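Local coordinates for putative GH105 family protein (Salmonella enterica subsp. enterica serovar Paratyphi A, PDB 3QWT) that is of unproven function but probably releases unsaturated uronyl residues from oligosaccharide ends by hydrolysis, using an alpha/alpha toroid fold, at residues A[31-36]-A[330-335]; A[35-40]-A[60-65]; A[66-71]-A[360-365]; A[335-340]-A[364-369]. All coordinates share one frame; numbering follows the deposited sequence.

The four contacts lie where the first helices of the alpha/alpha toroid meet its last. Along the chain, 31-36 and 35-40 come first, overlapping near the end of helix 23-37, then 60-65 and 66-71, and much later 330-335, 335-340, 360-365 and 364-369. Interactions 1 and 2 share helix 23-37, and interactions 3 and 4 share helix 363-377. Centres of interactions 1 and 4 are about 7 Å apart, those of 2 and 3 about 8 Å and those of 3 and 4 about 9 Å. Interactions 1 and 3 join early to late chain, closing the toroid; interaction 4 ties a late loop to helix 363-377; interaction 2 packs helix 23-37 on the loop entering helix 67-83.

Interaction 1. Residues A[31-36]-A[330-335]; sequences QKVTHN and KHISPE
N36 and E335 supply the polar link between the last turns of helix 23-37 and the loop 330-335. The N36 amide reaches out with ND2, 3.2 Å from E335 O, in a weak hydrogen bond bent to 146° at the hydrogen. On the loop side, S333 OG accepts from E335 N at 3.1 Å, an ST turn that shapes the chain where N36 meets it. Van der Waals contact with backbone carbonyls comes from K32. Its CG is anti to the backbone N (chi1 -158°), and the aliphatic chain lies against the loop, with CD 3.1 Å from P334 O and CG 3.7 Å from E335 O. The apolar part is small: V33 CG2 meets both methyls of I332, 3.8 Å from I332 CG2 and 3.9 Å from I332 CD1, the two side chains crossing at about a right angle. Beyond the pair, V33 also packs on M370 and I332 on L373, both of helix 363-377. The contact thus joins helix 23-37 to the loop that follows helix 318-330, and both also pack on helix 363-377.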
loop_
_atom_site.group_PDB
_atom_site.type_symbol
_atom_site.label_atom_id
_atom_site.label_comp_id
_atom_site.label_asym_id
_atom_site.label_seq_id
_atom_site.Cartn_x
_atom_site.Cartn_y
_atom_site.Cartn_z
ATOM N N GLN A 31 -25.092 1.778 41.315
ATOM C CA GLN A 31 -24.392 1.169 42.438
ATOM C C GLN A 31 -25.312 0.217 43.199
ATOM O O GLN A 31 -24.957 -0.932 43.459
ATOM C CB GLN A 31 -23.783 2.232 43.367
ATOM C CG GLN A 31 -22.795 3.225 42.671
ATOM C CD GLN A 31 -21.539 2.575 42.048
ATOM O OE1 GLN A 31 -21.166 1.445 42.368
ATOM N NE2 GLN A 31 -20.888 3.306 41.155
ATOM N N LYS A 32 -26.507 0.685 43.528
ATOM C CA LYS A 32 -27.484 -0.131 44.252
ATOM C C LYS A 32 -27.855 -1.419 43.497
ATOM O O LYS A 32 -28.057 -2.488 44.093
ATOM C CB LYS A 32 -28.752 0.689 44.546
ATOM C CG LYS A 32 -29.582 0.166 45.705
ATOM C CD LYS A 32 -31.007 0.717 45.666
ATOM C CE LYS A 32 -31.044 2.245 45.552
ATOM N NZ LYS A 32 -32.429 2.751 45.304
ATOM N N VAL A 33 -27.963 -1.299 42.182
ATOM C CA VAL A 33 -28.271 -2.426 41.321
ATOM C C VAL A 33 -27.104 -3.421 41.304
ATOM O O VAL A 33 -27.300 -4.635 41.280
ATOM C CB VAL A 33 -28.629 -1.906 39.908
ATOM C CG1 VAL A 33 -28.631 -3.016 38.868
ATOM C CG2 VAL A 33 -29.986 -1.200 39.961
ATOM N N THR A 34 -25.885 -2.900 41.347
ATOM C CA THR A 34 -24.696 -3.744 41.353
ATOM C C THR A 34 -24.598 -4.486 42.671
ATOM O O THR A 34 -24.311 -5.680 42.699
ATOM C CB THR A 34 -23.422 -2.916 41.121
ATOM O OG1 THR A 34 -23.511 -2.282 39.845
ATOM C CG2 THR A 34 -22.183 -3.798 41.135
ATOM N N HIS A 35 -24.860 -3.772 43.759
ATOM C CA HIS A 35 -24.773 -4.356 45.089
ATOM C C HIS A 35 -25.758 -5.510 45.211
ATOM O O HIS A 35 -25.451 -6.559 45.785
ATOM C CB HIS A 35 -25.053 -3.304 46.161
ATOM C CG HIS A 35 -24.884 -3.818 47.558
ATOM N ND1 HIS A 35 -25.954 -4.180 48.354
ATOM C CD2 HIS A 35 -23.773 -4.054 48.291
ATOM C CE1 HIS A 35 -25.504 -4.610 49.516
ATOM N NE2 HIS A 35 -24.185 -4.541 49.507
ATOM N N ASN A 36 -26.940 -5.309 44.649
ATOM C CA ASN A 36 -27.952 -6.351 44.607
ATOM C C ASN A 36 -27.447 -7.608 43.868
ATOM O O ASN A 36 -27.455 -8.713 44.413
ATOM C CB ASN A 36 -29.234 -5.788 43.970
ATOM C CG ASN A 36 -30.466 -6.581 44.341
ATOM O OD1 ASN A 36 -30.846 -7.508 43.636
ATOM N ND2 ASN A 36 -31.101 -6.215 45.456
ATOM N N LYS A 330 -38.668 3.041 37.591
ATOM C CA LYS A 330 -39.841 2.716 38.401
ATOM C C LYS A 330 -39.796 1.288 38.931
ATOM O O LYS A 330 -40.329 1.001 40.006
ATOM C CB LYS A 330 -41.134 2.938 37.609
ATOM C CG LYS A 330 -41.882 4.216 37.971
ATOM C CD LYS A 330 -40.958 5.437 37.936
ATOM C CE LYS A 330 -40.834 6.038 36.533
ATOM N NZ LYS A 330 -39.695 6.999 36.436
ATOM N N HIS A 331 -39.155 0.396 38.184
ATOM C CA HIS A 331 -39.164 -1.017 38.540
ATOM C C HIS A 331 -37.931 -1.479 39.305
ATOM O O HIS A 331 -37.754 -2.672 39.550
ATOM C CB HIS A 331 -39.351 -1.885 37.299
ATOM C CG HIS A 331 -40.756 -1.930 36.804
ATOM N ND1 HIS A 331 -41.375 -0.845 36.223
ATOM C CD2 HIS A 331 -41.669 -2.931 36.803
ATOM C CE1 HIS A 331 -42.609 -1.176 35.882
ATOM N NE2 HIS A 331 -42.810 -2.436 36.224
ATOM N N ILE A 332 -37.069 -0.543 39.671
ATOM C CA ILE A 332 -35.949 -0.876 40.530
ATOM C C ILE A 332 -36.361 -0.707 42.001
ATOM O O ILE A 332 -36.727 0.387 42.436
ATOM C CB ILE A 332 -34.721 -0.029 40.178
ATOM C CG1 ILE A 332 -34.351 -0.238 38.701
ATOM C CG2 ILE A 332 -33.553 -0.383 41.078
ATOM C CD1 ILE A 332 -33.092 0.490 38.262
ATOM N N SER A 333 -36.335 -1.801 42.760
ATOM C CA SER A 333 -36.808 -1.766 44.146
ATOM C C SER A 333 -35.834 -0.983 45.035
ATOM O O SER A 333 -34.728 -0.668 44.614
ATOM C CB SER A 333 -37.039 -3.184 44.677
ATOM O OG SER A 333 -35.921 -3.659 45.400
ATOM N N PRO A 334 -36.257 -0.628 46.259
ATOM C CA PRO A 334 -35.345 0.150 47.107
ATOM C C PRO A 334 -34.097 -0.653 47.475
ATOM O O PRO A 334 -33.071 -0.078 47.827
ATOM C CB PRO A 334 -36.190 0.456 48.347
ATOM C CG PRO A 334 -37.607 0.340 47.878
ATOM C CD PRO A 334 -37.594 -0.760 46.859
ATOM N N GLU A 335 -34.187 -1.974 47.377
ATOM C CA GLU A 335 -33.033 -2.834 47.616
ATOM C C GLU A 335 -32.124 -2.852 46.395
ATOM O O GLU A 335 -30.951 -3.201 46.501
ATOM C CB GLU A 335 -33.475 -4.260 47.958
ATOM C CG GLU A 335 -34.105 -4.417 49.337
ATOM C CD GLU A 335 -35.266 -3.465 49.572
ATOM O OE1 GLU A 335 -35.103 -2.519 50.379
ATOM O OE2 GLU A 335 -36.340 -3.663 48.957
#

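Interaction 2. Residues A[35-40]-A[60-65]; sequences HNLVNI and KGWAGW
W62 presents its indole to L37 and V38, in the region where helix 23-37 runs into a turn. The contact joins this first helix of the alpha/alpha toroid to the loop that enters the next, 67-83. V38 stands over one face of the indole: CG1 is 4.2 Å from the centroid of the W62 five-membered ring and only 12° off the ring normal, a CH-pi contact. L37 arrives obliquely at the benzo part of the same indole, where its CD2 comes to 3.3 Å from W62 CE3. Two neighbouring residues of the first segment thus divide the ring system between them, V38 on the pyrrole part and L37 on the six-membered part. Further along, I40 and K60 cross at about a right angle. The methyl I40 CG2, anti to the backbone N, presses on the K60 chain, 3.3 Å from K60 CG, which is tighter than usual for two carbons. Between these side-chain pairs the backbones themselves approach: G61 CA lies 3.6 Å from I40 O, a CA-H...O contact with 146° at the hydrogen. Type I turns from L37 to I40 and from G61 to G64 bring both segments round. The W62 ring also meets W95, L73 and M76. The chemistry is thus almost wholly apolar between the segments, without a conventional hydrogen bond joining them. The K60 ammonium is directed to T360 OG1 and S361 O, which leaves its methylenes to pack against I40 and ties the residue before the second turn to the segment leading into helix 363-377.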
loop_
_atom_site.group_PDB
_atom_site.type_symbol
_atom_site.label_atom_id
_atom_site.label_comp_id
_atom_site.label_asym_id
_atom_site.label_seq_id
_atom_site.Cartn_x
_atom_site.Cartn_y
_atom_site.Cartn_z
ATOM N N HIS A 35 -24.860 -3.772 43.759
ATOM C CA HIS A 35 -24.773 -4.356 45.089
ATOM C C HIS A 35 -25.758 -5.510 45.211
ATOM O O HIS A 35 -25.451 -6.559 45.785
ATOM C CB HIS A 35 -25.053 -3.304 46.161
ATOM C CG HIS A 35 -24.884 -3.818 47.558
ATOM N ND1 HIS A 35 -25.954 -4.180 48.354
ATOM C CD2 HIS A 35 -23.773 -4.054 48.291
ATOM C CE1 HIS A 35 -25.504 -4.610 49.516
ATOM N NE2 HIS A 35 -24.185 -4.541 49.507
ATOM N N ASN A 36 -26.940 -5.309 44.649
ATOM C CA ASN A 36 -27.952 -6.351 44.607
ATOM C C ASN A 36 -27.447 -7.608 43.868
ATOM O O ASN A 36 -27.455 -8.713 44.413
ATOM C CB ASN A 36 -29.234 -5.788 43.970
ATOM C CG ASN A 36 -30.466 -6.581 44.341
ATOM O OD1 ASN A 36 -30.846 -7.508 43.636
ATOM N ND2 ASN A 36 -31.101 -6.215 45.456
ATOM N N LEU A 37 -26.985 -7.426 42.636
ATOM C CA LEU A 37 -26.494 -8.528 41.805
ATOM C C LEU A 37 -25.538 -9.479 42.524
ATOM O O LEU A 37 -25.800 -10.676 42.610
ATOM C CB LEU A 37 -25.813 -7.974 40.549
ATOM C CG LEU A 37 -25.615 -8.865 39.318
ATOM C CD1 LEU A 37 -25.014 -8.041 38.167
ATOM C CD2 LEU A 37 -24.750 -10.081 39.598
ATOM N N VAL A 38 -24.420 -8.950 43.012
ATOM C CA VAL A 38 -23.410 -9.755 43.681
ATOM C C VAL A 38 -23.917 -10.390 44.979
ATOM O O VAL A 38 -23.249 -11.239 45.569
ATOM C CB VAL A 38 -22.154 -8.929 43.965
ATOM C CG1 VAL A 38 -21.676 -8.300 42.676
ATOM C CG2 VAL A 38 -22.436 -7.858 44.998
ATOM N N ASN A 39 -25.111 -9.991 45.402
ATOM C CA ASN A 39 -25.695 -10.522 46.620
ATOM C C ASN A 39 -26.965 -11.323 46.407
ATOM O O ASN A 39 -27.685 -11.588 47.360
ATOM C CB ASN A 39 -25.967 -9.394 47.608
ATOM C CG ASN A 39 -24.717 -8.916 48.284
ATOM O OD1 ASN A 39 -24.346 -7.747 48.178
ATOM N ND2 ASN A 39 -24.039 -9.826 48.974
ATOM N N ILE A 40 -27.226 -11.722 45.167
ATOM C CA ILE A 40 -28.372 -12.573 44.871
ATOM C C ILE A 40 -28.120 -13.975 45.411
ATOM O O ILE A 40 -27.005 -14.488 45.329
ATOM C CB ILE A 40 -28.644 -12.652 43.359
ATOM C CG1 ILE A 40 -28.830 -11.249 42.776
ATOM C CG2 ILE A 40 -29.865 -13.515 43.083
ATOM C CD1 ILE A 40 -30.256 -10.752 42.829
ATOM N N LYS A 60 -28.149 -18.209 39.258
ATOM C CA LYS A 60 -28.740 -16.998 39.817
ATOM C C LYS A 60 -27.801 -16.291 40.805
ATOM O O LYS A 60 -27.639 -15.069 40.741
ATOM C CB LYS A 60 -30.101 -17.334 40.452
ATOM C CG LYS A 60 -30.584 -16.374 41.511
ATOM C CD LYS A 60 -31.714 -17.009 42.330
ATOM C CE LYS A 60 -33.056 -16.360 42.036
ATOM N NZ LYS A 60 -33.208 -15.042 42.715
ATOM N N GLY A 61 -27.191 -17.058 41.709
ATOM C CA GLY A 61 -26.123 -16.543 42.558
ATOM C C GLY A 61 -24.880 -16.124 41.762
ATOM O O GLY A 61 -24.646 -16.594 40.642
ATOM N N TRP A 62 -24.069 -15.250 42.351
ATOM C CA TRP A 62 -22.916 -14.684 41.664
ATOM C C TRP A 62 -21.770 -15.679 41.480
ATOM O O TRP A 62 -21.052 -15.640 40.468
ATOM C CB TRP A 62 -22.425 -13.433 42.399
ATOM C CG TRP A 62 -21.374 -12.614 41.638
ATOM C CD1 TRP A 62 -20.179 -12.145 42.127
ATOM C CD2 TRP A 62 -21.448 -12.170 40.280
ATOM N NE1 TRP A 62 -19.513 -11.436 41.150
ATOM C CE2 TRP A 62 -20.266 -11.446 40.009
ATOM C CE3 TRP A 62 -22.394 -12.319 39.265
ATOM C CZ2 TRP A 62 -20.008 -10.880 38.764
ATOM C CZ3 TRP A 62 -22.134 -11.760 38.029
ATOM C CH2 TRP A 62 -20.954 -11.044 37.789
ATOM N N ALA A 63 -21.605 -16.583 42.439
ATOM C CA ALA A 63 -20.470 -17.495 42.395
ATOM C C ALA A 63 -20.587 -18.565 41.302
ATOM O O ALA A 63 -19.773 -19.488 41.245
ATOM C CB ALA A 63 -20.230 -18.127 43.757
ATOM N N GLY A 64 -21.576 -18.430 40.423
ATOM C CA GLY A 64 -21.776 -19.402 39.359
ATOM C C GLY A 64 -21.084 -19.054 38.044
ATOM O O GLY A 64 -20.542 -17.966 37.874
ATOM N N TRP A 65 -21.109 -20.001 37.113
ATOM C CA TRP A 65 -20.624 -19.778 35.763
ATOM C C TRP A 65 -21.659 -20.179 34.718
ATOM O O TRP A 65 -21.780 -21.354 34.366
ATOM C CB TRP A 65 -19.333 -20.565 35.533
ATOM C CG TRP A 65 -18.626 -20.288 34.209
ATOM C CD1 TRP A 65 -19.175 -19.806 33.044
ATOM C CD2 TRP A 65 -17.223 -20.478 33.940
ATOM N NE1 TRP A 65 -18.195 -19.695 32.064
ATOM C CE2 TRP A 65 -16.995 -20.105 32.592
ATOM C CE3 TRP A 65 -16.145 -20.948 34.704
ATOM C CZ2 TRP A 65 -15.734 -20.182 32.002
ATOM C CZ3 TRP A 65 -14.887 -21.018 34.117
ATOM C CH2 TRP A 65 -14.693 -20.643 32.777
#

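Interaction 3. Residues A[66-71]-A[360-365]; sequences EWTHGV and TSMPYG
W67 and Y364 stack where the first turns of helices 67-83 and 363-377 meet in the alpha/alpha toroid, E66 and M362 being their respective N-caps. The stack is offset, with the W67 six-membered ring and the Y364 ring 4.6 Å apart at their centroids and their planes at 20°. W67 CH2 lies over one face of the phenol, displaced toward the rim and 3.2 Å from Y364 CD2; M362 CB lies over the opposite face, so the phenol is sandwiched. Y364 CG, set between the backbone N and the carbonyl carbon (chi1 57°), is itself 3.7 Å from W67 CH2. T68 fills the angle between the two aromatic residues: its CG2 is at the edge of the Y364 ring, 3.4 Å from Y364 CD2, and at the same time over the centre of the indole of W67. This is the dense part, continued by V71 CG1 at 3.8 Å from Y364 CB and by P363 CB at 3.6 Å from T68 O. The looser side is that of W67, the one touching residue that is partly exposed, where a glycerol, probably from the crystallisation liquor, has its nearest atom about 3 Å from the W67 side chain and may mark a pocket. At another margin, the selenomethionine M362 only grazes T68 with its CE. Polar ends are bound beyond the pair: Y364 OH to S342 O, T68 OG1 to T59 O and H69 NE2 to G61 O. The other imidazole nitrogen faces the helix start, E66 N donating to H69 ND1 at 2.8 Å from a position 32° out of the ring plane.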
loop_
_atom_site.group_PDB
_atom_site.type_symbol
_atom_site.label_atom_id
_atom_site.label_comp_id
_atom_site.label_asym_id
_atom_site.label_seq_id
_atom_site.Cartn_x
_atom_site.Cartn_y
_atom_site.Cartn_z
ATOM N N GLU A 66 -22.417 -19.209 34.232
ATOM C CA GLU A 66 -23.182 -19.411 33.005
ATOM C C GLU A 66 -23.489 -18.113 32.263
ATOM O O GLU A 66 -22.968 -17.052 32.598
ATOM C CB GLU A 66 -24.465 -20.201 33.238
ATOM C CG GLU A 66 -24.938 -20.867 31.947
ATOM C CD GLU A 66 -26.377 -21.208 31.991
ATOM O OE1 GLU A 66 -26.772 -22.220 31.381
ATOM O OE2 GLU A 66 -27.125 -20.459 32.645
ATOM N N TRP A 67 -24.333 -18.206 31.246
ATOM C CA TRP A 67 -24.571 -17.057 30.375
ATOM C C TRP A 67 -24.989 -15.845 31.185
ATOM O O TRP A 67 -24.713 -14.706 30.811
ATOM C CB TRP A 67 -25.602 -17.376 29.286
ATOM C CG TRP A 67 -27.001 -17.573 29.805
ATOM C CD1 TRP A 67 -27.557 -18.741 30.246
ATOM C CD2 TRP A 67 -28.016 -16.573 29.938
ATOM N NE1 TRP A 67 -28.851 -18.531 30.642
ATOM C CE2 TRP A 67 -29.160 -17.208 30.467
ATOM C CE3 TRP A 67 -28.068 -15.203 29.666
ATOM C CZ2 TRP A 67 -30.346 -16.521 30.727
ATOM C CZ3 TRP A 67 -29.245 -14.521 29.915
ATOM C CH2 TRP A 67 -30.371 -15.183 30.449
ATOM N N THR A 68 -25.630 -16.093 32.311
ATOM C CA THR A 68 -26.219 -15.007 33.082
ATOM C C THR A 68 -25.108 -14.136 33.627
ATOM O O THR A 68 -25.142 -12.916 33.508
ATOM C CB THR A 68 -27.101 -15.540 34.239
ATOM O OG1 THR A 68 -26.291 -16.297 35.153
ATOM C CG2 THR A 68 -28.220 -16.422 33.683
ATOM N N HIS A 69 -24.112 -14.779 34.220
ATOM C CA HIS A 69 -22.905 -14.089 34.652
ATOM C C HIS A 69 -22.232 -13.398 33.478
ATOM O O HIS A 69 -21.648 -12.328 33.630
ATOM C CB HIS A 69 -21.943 -15.085 35.310
ATOM C CG HIS A 69 -22.616 -15.980 36.297
ATOM N ND1 HIS A 69 -23.260 -17.140 35.930
ATOM C CD2 HIS A 69 -22.807 -15.853 37.632
ATOM C CE1 HIS A 69 -23.790 -17.708 36.996
ATOM N NE2 HIS A 69 -23.528 -16.944 38.043
ATOM N N GLY A 70 -22.329 -14.011 32.303
ATOM C CA GLY A 70 -21.749 -13.430 31.099
ATOM C C GLY A 70 -22.359 -12.064 30.850
ATOM O O GLY A 70 -21.653 -11.078 30.656
ATOM N N VAL A 71 -23.685 -12.010 30.875
ATOM C CA VAL A 71 -24.384 -10.754 30.690
ATOM C C VAL A 71 -24.078 -9.816 31.846
ATOM O O VAL A 71 -23.795 -8.636 31.637
ATOM C CB VAL A 71 -25.909 -10.952 30.550
ATOM C CG1 VAL A 71 -26.597 -9.607 30.496
ATOM C CG2 VAL A 71 -26.215 -11.746 29.290
ATOM N N THR A 360 -38.245 -13.599 38.865
ATOM C CA THR A 360 -37.216 -13.640 39.909
ATOM C C THR A 360 -35.967 -12.872 39.488
ATOM O O THR A 360 -35.686 -12.743 38.303
ATOM C CB THR A 360 -36.802 -15.092 40.255
ATOM O OG1 THR A 360 -35.962 -15.100 41.420
ATOM C CG2 THR A 360 -36.050 -15.730 39.081
ATOM N N SER A 361 -35.213 -12.388 40.469
ATOM C CA SER A 361 -34.039 -11.575 40.213
ATOM C C SER A 361 -32.902 -12.392 39.589
ATOM O O SER A 361 -32.698 -13.544 39.941
ATOM C CB SER A 361 -33.583 -10.925 41.517
ATOM O OG SER A 361 -33.333 -11.907 42.510
HETATM N N MSE A 362 -32.169 -11.805 38.650
HETATM C CA MSE A 362 -31.101 -12.545 37.984
HETATM C C MSE A 362 -29.937 -11.644 37.618
HETATM O O MSE A 362 -30.107 -10.441 37.445
HETATM C CB MSE A 362 -31.631 -13.254 36.731
HETATM C CG MSE A 362 -32.743 -14.251 37.041
HETATM SE SE MSE A 362 -32.006 -15.852 37.893
HETATM C CE MSE A 362 -31.456 -16.771 36.259
ATOM N N PRO A 363 -28.735 -12.224 37.523
ATOM C CA PRO A 363 -27.566 -11.457 37.078
ATOM C C PRO A 363 -27.876 -10.633 35.822
ATOM O O PRO A 363 -27.559 -9.452 35.774
ATOM C CB PRO A 363 -26.534 -12.546 36.774
ATOM C CG PRO A 363 -26.879 -13.644 37.728
ATOM C CD PRO A 363 -28.394 -13.615 37.869
ATOM N N TYR A 364 -28.515 -11.237 34.829
ATOM C CA TYR A 364 -28.819 -10.510 33.596
ATOM C C TYR A 364 -29.892 -9.432 33.790
ATOM O O TYR A 364 -29.878 -8.404 33.108
ATOM C CB TYR A 364 -29.220 -11.473 32.486
ATOM C CG TYR A 364 -30.388 -12.358 32.829
ATOM C CD1 TYR A 364 -31.694 -11.914 32.662
ATOM C CD2 TYR A 364 -30.187 -13.648 33.302
ATOM C CE1 TYR A 364 -32.775 -12.733 32.967
ATOM C CE2 TYR A 364 -31.256 -14.476 33.603
ATOM C CZ TYR A 364 -32.549 -14.014 33.441
ATOM O OH TYR A 364 -33.612 -14.844 33.746
ATOM N N GLY A 365 -30.813 -9.664 34.722
ATOM C CA GLY A 365 -31.795 -8.653 35.060
ATOM C C GLY A 365 -31.117 -7.384 35.540
ATOM O O GLY A 365 -31.329 -6.309 34.990
#

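Interaction 4. Residues A[335-340]-A[364-369]; sequences EGELLQ and YGQAMA
The loop that follows helix 318-330 is fastened to helix 363-377 of the toroid in large part by one side-chain amide, that of Q366, which bonds to the backbone of G336 and L338. Q366 NE2 donates to G336 O at 2.8 Å, the acceptor lying nearly in the amide plane while the donor is tilted 25° from the G336 carbonyl plane. On the other branch, L338 N donates to Q366 OE1 at 3.0 Å in an almost straight bond, 173° at the hydrogen, directed at a lone pair in the carbonyl plane. The glutamine chain is bent at chi2 (-56°), a fold that carries CD back toward the loop. Around this polar pair the packing is close. L338 lays its CD2 against the helix backbone, 3.2 Å from G365 O and 4.1 Å from A369 CB, while its CB is 3.7 Å from Q366 OE1. G365 has no side chain to stand between L338 and the helix here. G336 takes up a positive-phi conformation, one that glycine adopts readily. L338 also touches I332 and A294, so it belongs to the seam between the loop and helix 294-309. Q366 NE2 has a second acceptor, V33 O of helix 23-37. The amide thus gives its N-H groups to two carbonyls and takes an N-H on its oxygen, a pattern that fixes its rotation and satisfies a buried polar group between helix 23-37, the loop and helix 363-377.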
loop_
_atom_site.group_PDB
_atom_site.type_symbol
_atom_site.label_atom_id
_atom_site.label_comp_id
_atom_site.label_asym_id
_atom_site.label_seq_id
_atom_site.Cartn_x
_atom_site.Cartn_y
_atom_site.Cartn_z
ATOM N N GLU A 335 -34.187 -1.974 47.377
ATOM C CA GLU A 335 -33.033 -2.834 47.616
ATOM C C GLU A 335 -32.124 -2.852 46.395
ATOM O O GLU A 335 -30.951 -3.201 46.501
ATOM C CB GLU A 335 -33.475 -4.260 47.958
ATOM C CG GLU A 335 -34.105 -4.417 49.337
ATOM C CD GLU A 335 -35.266 -3.465 49.572
ATOM O OE1 GLU A 335 -35.103 -2.519 50.379
ATOM O OE2 GLU A 335 -36.340 -3.663 48.957
ATOM N N GLY A 336 -32.679 -2.482 45.241
ATOM C CA GLY A 336 -31.921 -2.401 44.003
ATOM C C GLY A 336 -32.207 -3.518 43.011
ATOM O O GLY A 336 -31.498 -3.668 42.026
ATOM N N GLU A 337 -33.251 -4.293 43.278
ATOM C CA GLU A 337 -33.600 -5.458 42.478
ATOM C C GLU A 337 -34.508 -5.035 41.353
ATOM O O GLU A 337 -35.504 -4.350 41.583
ATOM C CB GLU A 337 -34.327 -6.484 43.354
ATOM C CG GLU A 337 -35.046 -7.604 42.605
ATOM C CD GLU A 337 -35.774 -8.562 43.549
ATOM O OE1 GLU A 337 -35.977 -8.189 44.726
ATOM O OE2 GLU A 337 -36.139 -9.683 43.121
ATOM N N LEU A 338 -34.165 -5.428 40.131
ATOM C CA LEU A 338 -35.009 -5.106 38.990
ATOM C C LEU A 338 -36.245 -5.975 39.076
ATOM O O LEU A 338 -36.154 -7.190 38.932
ATOM C CB LEU A 338 -34.271 -5.335 37.665
ATOM C CG LEU A 338 -35.053 -4.862 36.435
ATOM C CD1 LEU A 338 -35.363 -3.388 36.553
ATOM C CD2 LEU A 338 -34.302 -5.147 35.126
ATOM N N LEU A 339 -37.399 -5.354 39.308
ATOM C CA LEU A 339 -38.598 -6.106 39.688
ATOM C C LEU A 339 -39.075 -7.209 38.727
ATOM O O LEU A 339 -38.906 -8.394 39.019
ATOM C CB LEU A 339 -39.746 -5.165 40.084
ATOM C CG LEU A 339 -39.482 -4.465 41.420
ATOM C CD1 LEU A 339 -40.598 -3.483 41.782
ATOM C CD2 LEU A 339 -39.260 -5.496 42.529
ATOM N N GLN A 340 -39.669 -6.840 37.601
ATOM C CA GLN A 340 -40.300 -7.837 36.734
ATOM C C GLN A 340 -39.334 -8.627 35.833
ATOM O O GLN A 340 -39.493 -8.651 34.612
ATOM C CB GLN A 340 -41.358 -7.165 35.869
ATOM C CG GLN A 340 -42.548 -6.681 36.634
ATOM C CD GLN A 340 -43.644 -7.723 36.692
ATOM O OE1 GLN A 340 -44.244 -8.071 35.674
ATOM N NE2 GLN A 340 -43.907 -8.231 37.887
ATOM N N TYR A 364 -28.515 -11.237 34.829
ATOM C CA TYR A 364 -28.819 -10.510 33.596
ATOM C C TYR A 364 -29.892 -9.432 33.790
ATOM O O TYR A 364 -29.878 -8.404 33.108
ATOM C CB TYR A 364 -29.220 -11.473 32.486
ATOM C CG TYR A 364 -30.388 -12.358 32.829
ATOM C CD1 TYR A 364 -31.694 -11.914 32.662
ATOM C CD2 TYR A 364 -30.187 -13.648 33.302
ATOM C CE1 TYR A 364 -32.775 -12.733 32.967
ATOM C CE2 TYR A 364 -31.256 -14.476 33.603
ATOM C CZ TYR A 364 -32.549 -14.014 33.441
ATOM O OH TYR A 364 -33.612 -14.844 33.746
ATOM N N GLY A 365 -30.813 -9.664 34.722
ATOM C CA GLY A 365 -31.795 -8.653 35.060
ATOM C C GLY A 365 -31.117 -7.384 35.540
ATOM O O GLY A 365 -31.329 -6.309 34.990
ATOM N N GLN A 366 -30.289 -7.517 36.571
ATOM C CA GLN A 366 -29.518 -6.398 37.095
ATOM C C GLN A 366 -28.575 -5.820 36.037
ATOM O O GLN A 366 -28.412 -4.605 35.913
ATOM C CB GLN A 366 -28.681 -6.855 38.292
ATOM C CG GLN A 366 -29.461 -7.605 39.371
ATOM C CD GLN A 366 -30.627 -6.806 39.896
ATOM O OE1 GLN A 366 -31.788 -7.193 39.731
ATOM N NE2 GLN A 366 -30.328 -5.678 40.527
ATOM N N ALA A 367 -27.929 -6.694 35.284
ATOM C CA ALA A 367 -26.908 -6.225 34.362
ATOM C C ALA A 367 -27.555 -5.400 33.267
ATOM O O ALA A 367 -27.090 -4.312 32.937
ATOM C CB ALA A 367 -26.105 -7.388 33.783
HETATM N N MSE A 368 -28.652 -5.907 32.726
HETATM C CA MSE A 368 -29.327 -5.187 31.649
HETATM C C MSE A 368 -29.833 -3.821 32.125
HETATM O O MSE A 368 -29.729 -2.829 31.409
HETATM C CB MSE A 368 -30.417 -6.054 31.021
HETATM C CG MSE A 368 -29.809 -7.228 30.266
HETATM SE SE MSE A 368 -31.026 -8.727 30.077
HETATM C CE MSE A 368 -31.801 -8.234 28.342
ATOM N N ALA A 369 -30.329 -3.754 33.356
ATOM C CA ALA A 369 -30.653 -2.450 33.912
ATOM C C ALA A 369 -29.436 -1.526 33.824
ATOM O O ALA A 369 -29.557 -0.364 33.445
ATOM C CB ALA A 369 -31.147 -2.567 35.344
#